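Local structure of ABC transporter periplasmic peptide-binding protein (Pseudoalteromonas, 4QFL) at residues A[59-67]-A[75-83]; A[285-293]-A[330-341]. The protein binds dipeptides in the periplasm, here Ala-Phe, and probably delivers them to an ABC transporter for uptake into the cell. One frame throughout, in Å; residues are numbered along the deposited sequence.

Interaction 1: A[59-67]-A[75-83]; sequences QLYDRLISI and KSELATDWK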
ATOM      1  N   GLN A  59     -14.643  -2.147  -2.520  1.00 15.58           N
ATOM      2  CA  GLN A  59     -15.755  -2.841  -3.155  1.00 16.81           C
ATOM      3  C   GLN A  59     -16.634  -3.599  -2.161  1.00 17.92           C
ATOM      4  O   GLN A  59     -17.852  -3.514  -2.218  1.00 19.38           O
ATOM      5  CB  GLN A  59     -15.252  -3.772  -4.255  1.00 17.93           C
ATOM      6  CG  GLN A  59     -14.844  -3.058  -5.544  1.00 18.33           C
ATOM      7  CD  GLN A  59     -13.709  -2.077  -5.352  1.00 17.22           C
ATOM      8  OE1 GLN A  59     -12.584  -2.463  -5.023  1.00 18.28           O
ATOM      9  NE2 GLN A  59     -13.993  -0.799  -5.559  1.00 15.83           N
ATOM     10  N   LEU A  60     -16.019  -4.338  -1.247  1.00 16.98           N
ATOM     11  CA  LEU A  60     -16.786  -5.171  -0.329  1.00 16.57           C
ATOM     12  C   LEU A  60     -17.061  -4.507   0.997  1.00 17.69           C
ATOM     13  O   LEU A  60     -17.932  -4.952   1.736  1.00 18.10           O
ATOM     14  CB  LEU A  60     -16.056  -6.484  -0.065  1.00 16.87           C
ATOM     15  CG  LEU A  60     -15.864  -7.423  -1.241  1.00 18.37           C
ATOM     16  CD1 LEU A  60     -14.896  -8.504  -0.843  1.00 18.92           C
ATOM     17  CD2 LEU A  60     -17.196  -8.019  -1.647  1.00 17.90           C
ATOM     18  N   TYR A  61     -16.304  -3.460   1.316  1.00 15.92           N
ATOM     19  CA  TYR A  61     -16.298  -2.911   2.674  1.00 18.03           C
ATOM     20  C   TYR A  61     -16.484  -1.394   2.755  1.00 17.97           C
ATOM     21  O   TYR A  61     -16.428  -0.701   1.746  1.00 17.76           O
ATOM     22  CB  TYR A  61     -14.975  -3.252   3.366  1.00 17.34           C
ATOM     23  CG  TYR A  61     -14.691  -4.721   3.531  1.00 18.20           C
ATOM     24  CD1 TYR A  61     -15.357  -5.473   4.492  1.00 17.16           C
ATOM     25  CD2 TYR A  61     -13.730  -5.359   2.742  1.00 19.06           C
ATOM     26  CE1 TYR A  61     -15.086  -6.835   4.657  1.00 19.25           C
ATOM     27  CE2 TYR A  61     -13.453  -6.719   2.899  1.00 18.38           C
ATOM     28  CZ  TYR A  61     -14.134  -7.447   3.860  1.00 16.93           C
ATOM     29  OH  TYR A  61     -13.869  -8.789   4.012  1.00 18.09           O
ATOM     30  N   ASP A  62     -16.698  -0.896   3.973  1.00 13.99           N
ATOM     31  CA  ASP A  62     -16.570   0.526   4.272  1.00 19.37           C
ATOM     32  C   ASP A  62     -15.710   0.692   5.510  1.00 18.26           C
ATOM     33  O   ASP A  62     -15.630  -0.211   6.334  1.00 17.25           O
ATOM     34  CB  ASP A  62     -17.928   1.172   4.558  1.00 17.73           C
ATOM     35  CG  ASP A  62     -18.899   1.061   3.398  1.00 18.09           C
ATOM     36  OD1 ASP A  62     -18.750   1.821   2.422  1.00 18.95           O
ATOM     37  OD2 ASP A  62     -19.836   0.240   3.486  1.00 20.10           O
ATOM     38  N   ARG A  63     -15.088   1.859   5.640  1.00 20.18           N
ATOM     39  CA  ARG A  63     -14.334   2.222   6.831  1.00 18.58           C
ATOM     40  C   ARG A  63     -15.208   3.095   7.703  1.00 17.56           C
ATOM     41  O   ARG A  63     -16.327   3.441   7.330  1.00 19.45           O
ATOM     42  CB  ARG A  63     -13.078   3.007   6.455  1.00 17.50           C
ATOM     43  CG  ARG A  63     -12.076   2.233   5.605  1.00 18.42           C
ATOM     44  CD  ARG A  63     -11.204   3.191   4.774  1.00 17.51           C
ATOM     45  NE  ARG A  63     -11.991   3.832   3.726  1.00 18.68           N
ATOM     46  CZ  ARG A  63     -11.521   4.726   2.862  1.00 19.48           C
ATOM     47  NH1 ARG A  63     -10.247   5.095   2.910  1.00 21.03           N
ATOM     48  NH2 ARG A  63     -12.328   5.249   1.946  1.00 24.00           N
ATOM     49  N   LEU A  64     -14.689   3.449   8.870  1.00 18.21           N
ATOM     50  CA  LEU A  64     -15.328   4.426   9.731  1.00 19.84           C
ATOM     51  C   LEU A  64     -15.300   5.807   9.081  1.00 17.99           C
ATOM     52  O   LEU A  64     -16.284   6.540   9.082  1.00 20.03           O
ATOM     53  CB  LEU A  64     -14.590   4.481  11.072  1.00 18.59           C
ATOM     54  CG  LEU A  64     -14.731   3.213  11.910  1.00 19.14           C
ATOM     55  CD1 LEU A  64     -13.864   3.298  13.156  1.00 20.73           C
ATOM     56  CD2 LEU A  64     -16.190   3.008  12.268  1.00 18.19           C
ATOM     57  N   ILE A  65     -14.142   6.154   8.537  1.00 18.83           N
ATOM     58  CA  ILE A  65     -13.915   7.450   7.928  1.00 17.21           C
ATOM     59  C   ILE A  65     -12.996   7.294   6.732  1.00 19.80           C
ATOM     60  O   ILE A  65     -12.337   6.254   6.555  1.00 18.08           O
ATOM     61  CB  ILE A  65     -13.232   8.415   8.888  1.00 14.60           C
ATOM     62  CG1 ILE A  65     -12.008   7.753   9.518  1.00 16.74           C
ATOM     63  CG2 ILE A  65     -14.189   8.858   9.951  1.00 19.60           C
ATOM     64  CD1 ILE A  65     -11.103   8.711  10.233  1.00 18.21           C
ATOM     65  N   SER A  66     -12.961   8.336   5.912  1.00 17.64           N
ATOM     66  CA  SER A  66     -12.016   8.403   4.809  1.00 18.83           C
ATOM     67  C   SER A  66     -11.322   9.763   4.818  1.00 18.50           C
ATOM     68  O   SER A  66     -11.571  10.589   5.689  1.00 17.42           O
ATOM     69  CB  SER A  66     -12.720   8.153   3.465  1.00 19.62           C
ATOM     70  OG  SER A  66     -13.743   9.112   3.213  1.00 20.04           O
ATOM     71  N   ILE A  67     -10.439   9.984   3.853  1.00 18.89           N
ATOM     72  CA  ILE A  67      -9.757  11.260   3.726  1.00 16.94           C
ATOM     73  C   ILE A  67     -10.087  11.876   2.371  1.00 20.13           C
ATOM     74  O   ILE A  67      -9.871  11.262   1.325  1.00 21.60           O
ATOM     75  CB  ILE A  67      -8.249  11.081   3.853  1.00 18.09           C
ATOM     76  CG1 ILE A  67      -7.923  10.508   5.233  1.00 21.67           C
ATOM     77  CG2 ILE A  67      -7.532  12.400   3.614  1.00 19.07           C
ATOM     78  CD1 ILE A  67      -6.488  10.057   5.409  1.00 17.73           C
ATOM     79  N   LYS A  75     -13.668  12.394   6.350  1.00 22.09           N
ATOM     80  CA  LYS A  75     -15.049  12.298   5.916  1.00 21.42           C
ATOM     81  C   LYS A  75     -15.742  11.104   6.547  1.00 19.27           C
ATOM     82  O   LYS A  75     -15.193  10.006   6.612  1.00 22.62           O
ATOM     83  CB  LYS A  75     -15.107  12.177   4.397  1.00 20.36           C
ATOM     84  CG  LYS A  75     -14.173  13.135   3.673  1.00 23.95           C
ATOM     85  CD  LYS A  75     -14.271  14.571   4.210  1.00 26.81           C
ATOM     86  CE  LYS A  75     -15.605  15.217   3.899  1.00 27.66           C
ATOM     87  NZ  LYS A  75     -15.651  16.601   4.451  1.00 36.02           N
ATOM     88  N   SER A  76     -16.955  11.332   7.016  1.00 19.92           N
ATOM     89  CA  SER A  76     -17.760  10.286   7.610  1.00 20.77           C
ATOM     90  C   SER A  76     -18.027   9.146   6.636  1.00 22.10           C
ATOM     91  O   SER A  76     -18.494   9.364   5.518  1.00 25.35           O
ATOM     92  CB  SER A  76     -19.090  10.869   8.072  1.00 20.17           C
ATOM     93  OG  SER A  76     -20.102   9.886   7.995  1.00 23.17           O
ATOM     94  N   GLU A  77     -17.729   7.929   7.066  1.00 17.88           N
ATOM     95  CA  GLU A  77     -18.167   6.757   6.340  1.00 20.04           C
ATOM     96  C   GLU A  77     -19.179   5.953   7.128  1.00 20.45           C
ATOM     97  O   GLU A  77     -20.377   6.213   7.030  1.00 22.25           O
ATOM     98  CB  GLU A  77     -16.998   5.846   5.977  1.00 17.55           C
ATOM     99  CG  GLU A  77     -16.047   6.425   4.933  1.00 20.52           C
ATOM    100  CD  GLU A  77     -16.745   6.844   3.644  1.00 22.03           C
ATOM    101  OE1 GLU A  77     -17.826   6.292   3.319  1.00 24.40           O
ATOM    102  OE2 GLU A  77     -16.205   7.735   2.948  1.00 23.92           O
ATOM    103  N   LEU A  78     -18.703   4.992   7.923  1.00 20.91           N
ATOM    104  CA  LEU A  78     -19.591   4.232   8.811  1.00 19.91           C
ATOM    105  C   LEU A  78     -19.659   4.973  10.143  1.00 20.43           C
ATOM    106  O   LEU A  78     -20.557   4.723  10.951  1.00 21.50           O
ATOM    107  CB  LEU A  78     -19.099   2.805   9.047  1.00 20.71           C
ATOM    108  CG  LEU A  78     -19.356   1.799   7.931  1.00 18.95           C
ATOM    109  CD1 LEU A  78     -18.785   0.455   8.332  1.00 19.60           C
ATOM    110  CD2 LEU A  78     -20.841   1.693   7.629  1.00 21.13           C
ATOM    111  N   ALA A  79     -18.697   5.860  10.375  1.00 18.15           N
ATOM    112  CA  ALA A  79     -18.735   6.768  11.519  1.00 19.75           C
ATOM    113  C   ALA A  79     -19.327   8.090  11.071  1.00 21.06           C
ATOM    114  O   ALA A  79     -18.949   8.606  10.023  1.00 21.22           O
ATOM    115  CB  ALA A  79     -17.343   6.996  12.061  1.00 20.89           C
ATOM    116  N   THR A  80     -20.241   8.639  11.873  1.00 22.39           N
ATOM    117  CA  THR A  80     -20.946   9.883  11.546  1.00 21.65           C
ATOM    118  C   THR A  80     -20.291  11.080  12.205  1.00 23.43           C
ATOM    119  O   THR A  80     -20.455  12.224  11.770  1.00 20.53           O
ATOM    120  CB  THR A  80     -22.393   9.838  12.039  1.00 19.73           C
ATOM    121  OG1 THR A  80     -22.409   9.438  13.413  1.00 21.74           O
ATOM    122  CG2 THR A  80     -23.213   8.852  11.223  1.00 23.65           C
ATOM    123  N   ASP A  81     -19.561  10.805  13.275  1.00 21.46           N
ATOM    124  CA  ASP A  81     -18.888  11.846  14.029  1.00 24.81           C
ATOM    125  C   ASP A  81     -17.698  11.231  14.742  1.00 23.28           C
ATOM    126  O   ASP A  81     -17.697  10.032  15.031  1.00 25.69           O
ATOM    127  CB  ASP A  81     -19.851  12.495  15.032  1.00 26.33           C
ATOM    128  CG  ASP A  81     -19.211  13.641  15.792  1.00 29.44           C
ATOM    129  OD1 ASP A  81     -18.498  14.453  15.165  1.00 32.69           O
ATOM    130  OD2 ASP A  81     -19.404  13.725  17.022  1.00 34.93           O
ATOM    131  N   TRP A  82     -16.685  12.047  15.013  1.00 24.23           N
ATOM    132  CA  TRP A  82     -15.483  11.606  15.728  1.00 25.30           C
ATOM    133  C   TRP A  82     -14.921  12.734  16.580  1.00 24.33           C
ATOM    134  O   TRP A  82     -14.992  13.904  16.202  1.00 27.45           O
ATOM    135  CB  TRP A  82     -14.412  11.091  14.761  1.00 23.51           C
ATOM    136  CG  TRP A  82     -14.198  11.971  13.553  1.00 22.23           C
ATOM    137  CD1 TRP A  82     -13.215  12.902  13.380  1.00 21.21           C
ATOM    138  CD2 TRP A  82     -14.986  11.991  12.358  1.00 24.46           C
ATOM    139  NE1 TRP A  82     -13.343  13.502  12.155  1.00 19.81           N
ATOM    140  CE2 TRP A  82     -14.423  12.964  11.504  1.00 19.86           C
ATOM    141  CE3 TRP A  82     -16.117  11.282  11.926  1.00 20.87           C
ATOM    142  CZ2 TRP A  82     -14.949  13.254  10.256  1.00 18.98           C
ATOM    143  CZ3 TRP A  82     -16.644  11.572  10.684  1.00 19.93           C
ATOM    144  CH2 TRP A  82     -16.058  12.549   9.860  1.00 23.48           C
ATOM    145  N   LYS A  83     -14.364  12.380  17.729  1.00 25.89           N
ATOM    146  CA  LYS A  83     -13.898  13.379  18.683  1.00 27.51           C
ATOM    147  C   LYS A  83     -12.622  12.920  19.368  1.00 26.67           C
ATOM    148  O   LYS A  83     -12.547  11.800  19.859  1.00 26.03           O
ATOM    149  CB  LYS A  83     -14.982  13.637  19.738  1.00 28.07           C
ATOM    150  CG  LYS A  83     -14.851  14.960  20.493  1.00 34.62           C
ATOM    151  CD  LYS A  83     -13.925  14.886  21.706  1.00 34.70           C
ATOM    152  CE  LYS A  83     -13.784  16.270  22.358  1.00 34.21           C
ATOM    153  NZ  LYS A  83     -12.989  16.293  23.631  1.00 37.85           N
TER
HETATM  154  O   HOH W   1     -17.123   3.747   2.277  1.00 23.90           O

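Interaction 2: A[285-293]-A[330-341]; sequences ERETNLNIG and NGLRARSILPPT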
ATOM      1  N   GLU A 285      -6.351   7.645 -17.856  1.00 18.61           N
ATOM      2  CA  GLU A 285      -6.230   8.708 -16.875  1.00 21.86           C
ATOM      3  C   GLU A 285      -4.800   8.757 -16.385  1.00 20.35           C
ATOM      4  O   GLU A 285      -4.119   7.743 -16.349  1.00 19.72           O
ATOM      5  CB  GLU A 285      -7.158   8.470 -15.697  1.00 24.10           C
ATOM      6  CG  GLU A 285      -8.625   8.511 -16.027  1.00 29.60           C
ATOM      7  CD  GLU A 285      -9.472   8.070 -14.845  1.00 40.22           C
ATOM      8  OE1 GLU A 285      -9.611   8.868 -13.886  1.00 40.12           O
ATOM      9  OE2 GLU A 285      -9.980   6.919 -14.859  1.00 38.97           O
ATOM     10  N   ARG A 286      -4.364   9.946 -15.992  1.00 18.68           N
ATOM     11  CA  ARG A 286      -2.988  10.199 -15.616  1.00 19.78           C
ATOM     12  C   ARG A 286      -3.026  11.182 -14.462  1.00 19.55           C
ATOM     13  O   ARG A 286      -3.305  12.350 -14.660  1.00 20.62           O
ATOM     14  CB  ARG A 286      -2.260  10.814 -16.819  1.00 21.70           C
ATOM     15  CG  ARG A 286      -0.874  11.342 -16.541  1.00 20.11           C
ATOM     16  CD  ARG A 286      -0.335  12.131 -17.733  1.00 20.80           C
ATOM     17  NE  ARG A 286       1.011  12.617 -17.459  1.00 23.22           N
ATOM     18  CZ  ARG A 286       2.109  12.182 -18.066  1.00 21.15           C
ATOM     19  NH1 ARG A 286       2.033  11.263 -19.024  1.00 21.27           N
ATOM     20  NH2 ARG A 286       3.286  12.675 -17.722  1.00 25.63           N
ATOM     21  N   GLU A 287      -2.777  10.715 -13.245  1.00 20.90           N
ATOM     22  CA  GLU A 287      -2.923  11.594 -12.094  1.00 21.35           C
ATOM     23  C   GLU A 287      -1.672  11.640 -11.229  1.00 22.51           C
ATOM     24  O   GLU A 287      -0.914  10.667 -11.165  1.00 20.94           O
ATOM     25  CB  GLU A 287      -4.101  11.145 -11.242  1.00 21.30           C
ATOM     26  CG  GLU A 287      -5.342  10.832 -12.035  1.00 25.33           C
ATOM     27  CD  GLU A 287      -6.517  10.410 -11.151  1.00 37.69           C
ATOM     28  OE1 GLU A 287      -7.619  10.197 -11.707  1.00 44.72           O
ATOM     29  OE2 GLU A 287      -6.347  10.296  -9.908  1.00 33.51           O
ATOM     30  N   THR A 288      -1.462  12.777 -10.565  1.00 17.58           N
ATOM     31  CA  THR A 288      -0.386  12.890  -9.599  1.00 19.29           C
ATOM     32  C   THR A 288      -0.714  12.033  -8.380  1.00 20.64           C
ATOM     33  O   THR A 288      -1.889  11.824  -8.055  1.00 19.52           O
ATOM     34  CB  THR A 288      -0.171  14.340  -9.153  1.00 19.41           C
ATOM     35  OG1 THR A 288       0.905  14.375  -8.214  1.00 26.09           O
ATOM     36  CG2 THR A 288      -1.408  14.881  -8.478  1.00 21.51           C
ATOM     37  N   ASN A 289       0.314  11.535  -7.703  1.00 18.49           N
ATOM     38  CA  ASN A 289       0.097  10.569  -6.633  1.00 16.47           C
ATOM     39  C   ASN A 289       1.288  10.508  -5.684  1.00 15.52           C
ATOM     40  O   ASN A 289       2.437  10.630  -6.101  1.00 15.46           O
ATOM     41  CB  ASN A 289      -0.220   9.195  -7.244  1.00 17.16           C
ATOM     42  CG  ASN A 289      -0.327   8.099  -6.207  1.00 17.75           C
ATOM     43  OD1 ASN A 289       0.686   7.540  -5.783  1.00 16.58           O
ATOM     44  ND2 ASN A 289      -1.553   7.759  -5.817  1.00 16.31           N
ATOM     45  N   LEU A 290       0.999  10.349  -4.402  1.00 16.91           N
ATOM     46  CA  LEU A 290       2.032  10.242  -3.383  1.00 15.26           C
ATOM     47  C   LEU A 290       2.631   8.838  -3.403  1.00 14.53           C
ATOM     48  O   LEU A 290       2.009   7.875  -2.966  1.00 15.34           O
ATOM     49  CB  LEU A 290       1.424  10.509  -2.018  1.00 17.67           C
ATOM     50  CG  LEU A 290       0.875  11.894  -1.709  1.00 16.70           C
ATOM     51  CD1 LEU A 290      -0.003  11.814  -0.477  1.00 16.50           C
ATOM     52  CD2 LEU A 290       2.029  12.880  -1.510  1.00 15.89           C
ATOM     53  N   ASN A 291       3.833   8.717  -3.936  1.00 15.35           N
ATOM     54  CA  ASN A 291       4.488   7.426  -3.995  1.00 15.97           C
ATOM     55  C   ASN A 291       5.979   7.609  -4.080  1.00 14.65           C
ATOM     56  O   ASN A 291       6.458   8.693  -4.402  1.00 15.00           O
ATOM     57  CB  ASN A 291       3.987   6.608  -5.188  1.00 14.84           C
ATOM     58  CG  ASN A 291       4.344   7.234  -6.521  1.00 16.07           C
ATOM     59  OD1 ASN A 291       3.557   7.986  -7.106  1.00 18.21           O
ATOM     60  ND2 ASN A 291       5.523   6.918  -7.016  1.00 14.80           N
ATOM     61  N   ILE A 292       6.711   6.551  -3.768  1.00 14.25           N
ATOM     62  CA  ILE A 292       8.155   6.543  -3.951  1.00 14.61           C
ATOM     63  C   ILE A 292       8.620   5.189  -4.441  1.00 14.51           C
ATOM     64  O   ILE A 292       8.167   4.157  -3.956  1.00 15.25           O
ATOM     65  CB  ILE A 292       8.882   6.872  -2.652  1.00 17.05           C
ATOM     66  CG1 ILE A 292      10.404   6.821  -2.869  1.00 14.95           C
ATOM     67  CG2 ILE A 292       8.409   5.953  -1.542  1.00 15.71           C
ATOM     68  CD1 ILE A 292      10.954   8.014  -3.622  1.00 17.55           C
ATOM     69  N   GLY A 293       9.491   5.204  -5.444  1.00 14.05           N
ATOM     70  CA  GLY A 293      10.193   4.016  -5.888  1.00 14.62           C
ATOM     71  C   GLY A 293      11.654   4.146  -5.479  1.00 16.53           C
ATOM     72  O   GLY A 293      12.301   5.177  -5.739  1.00 15.91           O
ATOM     73  N   ASN A 330       7.657  10.433 -17.671  1.00 20.03           N
ATOM     74  CA  ASN A 330       6.466  10.747 -16.891  1.00 23.11           C
ATOM     75  C   ASN A 330       6.708  10.878 -15.373  1.00 25.72           C
ATOM     76  O   ASN A 330       5.856  11.394 -14.641  1.00 24.99           O
ATOM     77  CB  ASN A 330       5.382   9.695 -17.155  1.00 24.13           C
ATOM     78  CG  ASN A 330       5.052   9.552 -18.630  1.00 24.19           C
ATOM     79  OD1 ASN A 330       4.947  10.543 -19.353  1.00 24.39           O
ATOM     80  ND2 ASN A 330       4.905   8.314 -19.087  1.00 24.31           N
ATOM     81  N   GLY A 331       7.856  10.405 -14.899  1.00 20.80           N
ATOM     82  CA  GLY A 331       8.140  10.427 -13.477  1.00 22.38           C
ATOM     83  C   GLY A 331       8.859  11.685 -13.032  1.00 23.92           C
ATOM     84  O   GLY A 331       9.322  12.473 -13.855  1.00 26.48           O
ATOM     85  N   LEU A 332       8.958  11.878 -11.723  1.00 20.41           N
ATOM     86  CA  LEU A 332       9.728  12.984 -11.161  1.00 20.27           C
ATOM     87  C   LEU A 332      10.929  12.434 -10.411  1.00 19.84           C
ATOM     88  O   LEU A 332      10.790  11.549  -9.578  1.00 20.19           O
ATOM     89  CB  LEU A 332       8.876  13.819 -10.204  1.00 22.58           C
ATOM     90  CG  LEU A 332       7.786  14.757 -10.740  1.00 23.24           C
ATOM     91  CD1 LEU A 332       7.147  15.501  -9.587  1.00 23.47           C
ATOM     92  CD2 LEU A 332       8.333  15.756 -11.767  1.00 22.01           C
ATOM     93  N   ARG A 333      12.111  12.953 -10.702  1.00 20.49           N
ATOM     94  CA  ARG A 333      13.315  12.462 -10.042  1.00 20.45           C
ATOM     95  C   ARG A 333      13.216  12.728  -8.539  1.00 22.02           C
ATOM     96  O   ARG A 333      12.820  13.818  -8.121  1.00 21.65           O
ATOM     97  CB  ARG A 333      14.566  13.118 -10.636  1.00 21.69           C
ATOM     98  CG  ARG A 333      15.872  12.643 -10.027  1.00 26.98           C
ATOM     99  CD  ARG A 333      17.079  13.141 -10.822  1.00 30.48           C
ATOM    100  NE  ARG A 333      18.345  12.714 -10.222  1.00 35.24           N
ATOM    101  CZ  ARG A 333      19.490  12.589 -10.890  1.00 37.52           C
ATOM    102  NH1 ARG A 333      19.541  12.851 -12.193  1.00 35.49           N
ATOM    103  NH2 ARG A 333      20.586  12.190 -10.256  1.00 38.02           N
ATOM    104  N   ALA A 334      13.567  11.731  -7.729  1.00 20.43           N
ATOM    105  CA  ALA A 334      13.440  11.852  -6.282  1.00 19.83           C
ATOM    106  C   ALA A 334      14.512  12.753  -5.702  1.00 20.79           C
ATOM    107  O   ALA A 334      15.679  12.618  -6.051  1.00 21.11           O
ATOM    108  CB  ALA A 334      13.516  10.483  -5.631  1.00 20.79           C
ATOM    109  N   ARG A 335      14.097  13.658  -4.812  1.00 21.37           N
ATOM    110  CA  ARG A 335      15.002  14.537  -4.065  1.00 21.05           C
ATOM    111  C   ARG A 335      14.965  14.231  -2.553  1.00 22.23           C
ATOM    112  O   ARG A 335      15.638  14.879  -1.744  1.00 21.15           O
ATOM    113  CB  ARG A 335      14.647  16.005  -4.333  1.00 18.79           C
ATOM    114  CG  ARG A 335      15.585  16.709  -5.316  1.00 25.40           C
ATOM    115  CD  ARG A 335      15.314  16.396  -6.780  1.00 27.15           C
ATOM    116  NE  ARG A 335      16.534  16.588  -7.564  1.00 32.10           N
ATOM    117  CZ  ARG A 335      16.593  16.651  -8.890  1.00 28.55           C
ATOM    118  NH1 ARG A 335      15.492  16.549  -9.618  1.00 30.55           N
ATOM    119  NH2 ARG A 335      17.763  16.821  -9.485  1.00 32.65           N
ATOM    120  N   SER A 336      14.175  13.224  -2.193  1.00 19.37           N
ATOM    121  CA  SER A 336      13.997  12.784  -0.822  1.00 18.70           C
ATOM    122  C   SER A 336      13.147  11.536  -0.923  1.00 17.65           C
ATOM    123  O   SER A 336      12.623  11.251  -1.990  1.00 19.48           O
ATOM    124  CB  SER A 336      13.247  13.844  -0.024  1.00 19.14           C
ATOM    125  OG  SER A 336      12.834  13.314   1.223  1.00 20.13           O
ATOM    126  N   ILE A 337      12.994  10.780   0.160  1.00 18.79           N
ATOM    127  CA  ILE A 337      12.044   9.672   0.118  1.00 17.28           C
ATOM    128  C   ILE A 337      10.611  10.187  -0.142  1.00 17.31           C
ATOM    129  O   ILE A 337       9.797   9.523  -0.799  1.00 18.06           O
ATOM    130  CB  ILE A 337      12.116   8.757   1.383  1.00 15.94           C
ATOM    131  CG1 ILE A 337      11.289   7.487   1.149  1.00 16.20           C
ATOM    132  CG2 ILE A 337      11.641   9.487   2.633  1.00 15.87           C
ATOM    133  CD1 ILE A 337      11.362   6.463   2.243  1.00 18.89           C
ATOM    134  N   LEU A 338      10.317  11.388   0.339  1.00 16.34           N
ATOM    135  CA  LEU A 338       8.982  11.952   0.193  1.00 18.11           C
ATOM    136  C   LEU A 338       8.811  12.581  -1.176  1.00 17.73           C
ATOM    137  O   LEU A 338       9.705  13.282  -1.645  1.00 18.71           O
ATOM    138  CB  LEU A 338       8.726  13.020   1.269  1.00 16.88           C
ATOM    139  CG  LEU A 338       8.648  12.531   2.715  1.00 18.33           C
ATOM    140  CD1 LEU A 338       8.273  13.667   3.686  1.00 17.60           C
ATOM    141  CD2 LEU A 338       7.678  11.368   2.822  1.00 15.82           C
ATOM    142  N   PRO A 339       7.656  12.339  -1.821  1.00 17.85           N
ATOM    143  CA  PRO A 339       7.336  13.011  -3.087  1.00 16.59           C
ATOM    144  C   PRO A 339       7.150  14.499  -2.825  1.00 17.67           C
ATOM    145  O   PRO A 339       6.811  14.866  -1.702  1.00 16.33           O
ATOM    146  CB  PRO A 339       6.016  12.360  -3.504  1.00 16.63           C
ATOM    147  CG  PRO A 339       5.418  11.843  -2.230  1.00 15.20           C
ATOM    148  CD  PRO A 339       6.583  11.424  -1.389  1.00 17.25           C
ATOM    149  N   PRO A 340       7.384  15.348  -3.837  1.00 17.33           N
ATOM    150  CA  PRO A 340       7.348  16.799  -3.644  1.00 17.05           C
ATOM    151  C   PRO A 340       5.968  17.313  -3.283  1.00 17.43           C
ATOM    152  O   PRO A 340       5.866  18.459  -2.860  1.00 16.94           O
ATOM    153  CB  PRO A 340       7.784  17.351  -5.009  1.00 17.22           C
ATOM    154  CG  PRO A 340       7.486  16.263  -5.971  1.00 20.58           C
ATOM    155  CD  PRO A 340       7.748  14.988  -5.215  1.00 18.52           C
ATOM    156  N   THR A 341       4.939  16.476  -3.428  1.00 17.50           N
ATOM    157  CA  THR A 341       3.580  16.858  -3.060  1.00 15.84           C
ATOM    158  C   THR A 341       3.232  16.545  -1.605  1.00 16.45           C
ATOM    159  O   THR A 341       2.160  16.910  -1.128  1.00 16.43           O
ATOM    160  CB  THR A 341       2.528  16.204  -3.976  1.00 19.56           C
ATOM    161  OG1 THR A 341       2.849  14.824  -4.170  1.00 17.73           O
ATOM    162  CG2 THR A 341       2.481  16.906  -5.335  1.00 21.80           C
TER

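Interaction 1: A[59-67]-A[75-83]
Ser66 and Lys75 illustrate how a two-stranded hairpin is tied by its backbone: as an antiparallel hydrogen-bonded pair they exchange two bonds, Ser66 N to Lys75 O at 2.9 Å and Lys75 N to Ser66 O. Beyond this ladder, the carbonyl of Leu64 takes over, its O accepting both Glu77 N and Ala79 N, the latter in the carbonyl plane on a lone pair.

Among the side chains, Ser66 OG donates to Glu77 OE2 (2.8 Å), using the anti lone pair of that oxygen. The bend of Glu77 at chi2 (-55°) carries its carboxylate back over the strand to this hydroxyl. Its other oxygen, OE1, shares a water with Asp62 OD1 and forms a salt bridge with Lys234, while Asp62 OD1 also bonds to Tyr232. On the loop before the strand, Leu78 CG packs on Asp62 CB.

Away from the Ser66 face, Ile65 CG2 sits over a face of the Trp82 indole, 3.8 Å from the centroid of its six-membered ring, in a CH-pi contact. Leu64 CB meets Ala79 CB at 3.9 Å.

Leu175 of helix 174-178 touches both Ile65 and Trp82, and strand 90-95, partner of strand 79-84, adds Phe93 against Ala79 and Trp82.

Interaction 2: A[285-293]-A[330-341]
Ile292 packs its side chain against the turn around Ile337. Its CB lies 3.4 Å from Ile337 O, and CG2 passes the same oxygen at a longer distance. CG1, anti to the backbone N (chi1 179°), runs beside Ile337 O and reaches the CG1 of Ile337 at 4.2 Å, the two side chains crossing at about a right angle. At the tip, CD1 meets Ala334 CB at 4.1 Å and again borders Ile337 O, a carbonyl buried by this contact without a hydrogen-bonding partner in the model. The turn is an ST turn, Ser336 OG accepting from Leu338 N while also bonding to Gln491 of helix 480-497.

In this family 5 solute-binding protein, strand 291-297 pairs with strand 428-434, whose end contributes Trp433 and Ala434 to the dipeptide pocket; the packing described here therefore backs a strand next to that site.

Two residues earlier, Leu290 CD2 touches Pro339 CG, at 3.6 Å, and also approaches Thr341 OG1. At the exposed end, the extended Arg286 brings its guanidinium edge to Asn330 OD1: NH2 donates at 3.2 Å from above the carbonyl plane and NH1 adds a weak bond, with guanidinium and amide planes 89° apart. An alanine in place of Asn330 would remove OD1 and probably leave the Arg286 guanidinium without this acceptor, freer to swing.

Both interactions lie in one chain but join different kinds of neighbour. Interaction 1 is local, seven residues separating its segments, and binds a small hairpin to the start of the four-stranded sheet that follows; in interaction 2 36 residues intervene, and two successive strands and the loop between them are set against a mostly irregular segment. Backbone hydrogen bonds dominate the first, whereas the second has none between its segments and relies on aliphatic packing. Interaction 1 is partly buried, with a polar, watered side and an apolar one. Interaction 2 is buried around its isoleucines and Pro339, its side-chain hydrogen bonds lying at the exposed end. They do not touch: their centres are 27 Å apart and their nearest atoms about 9 Å.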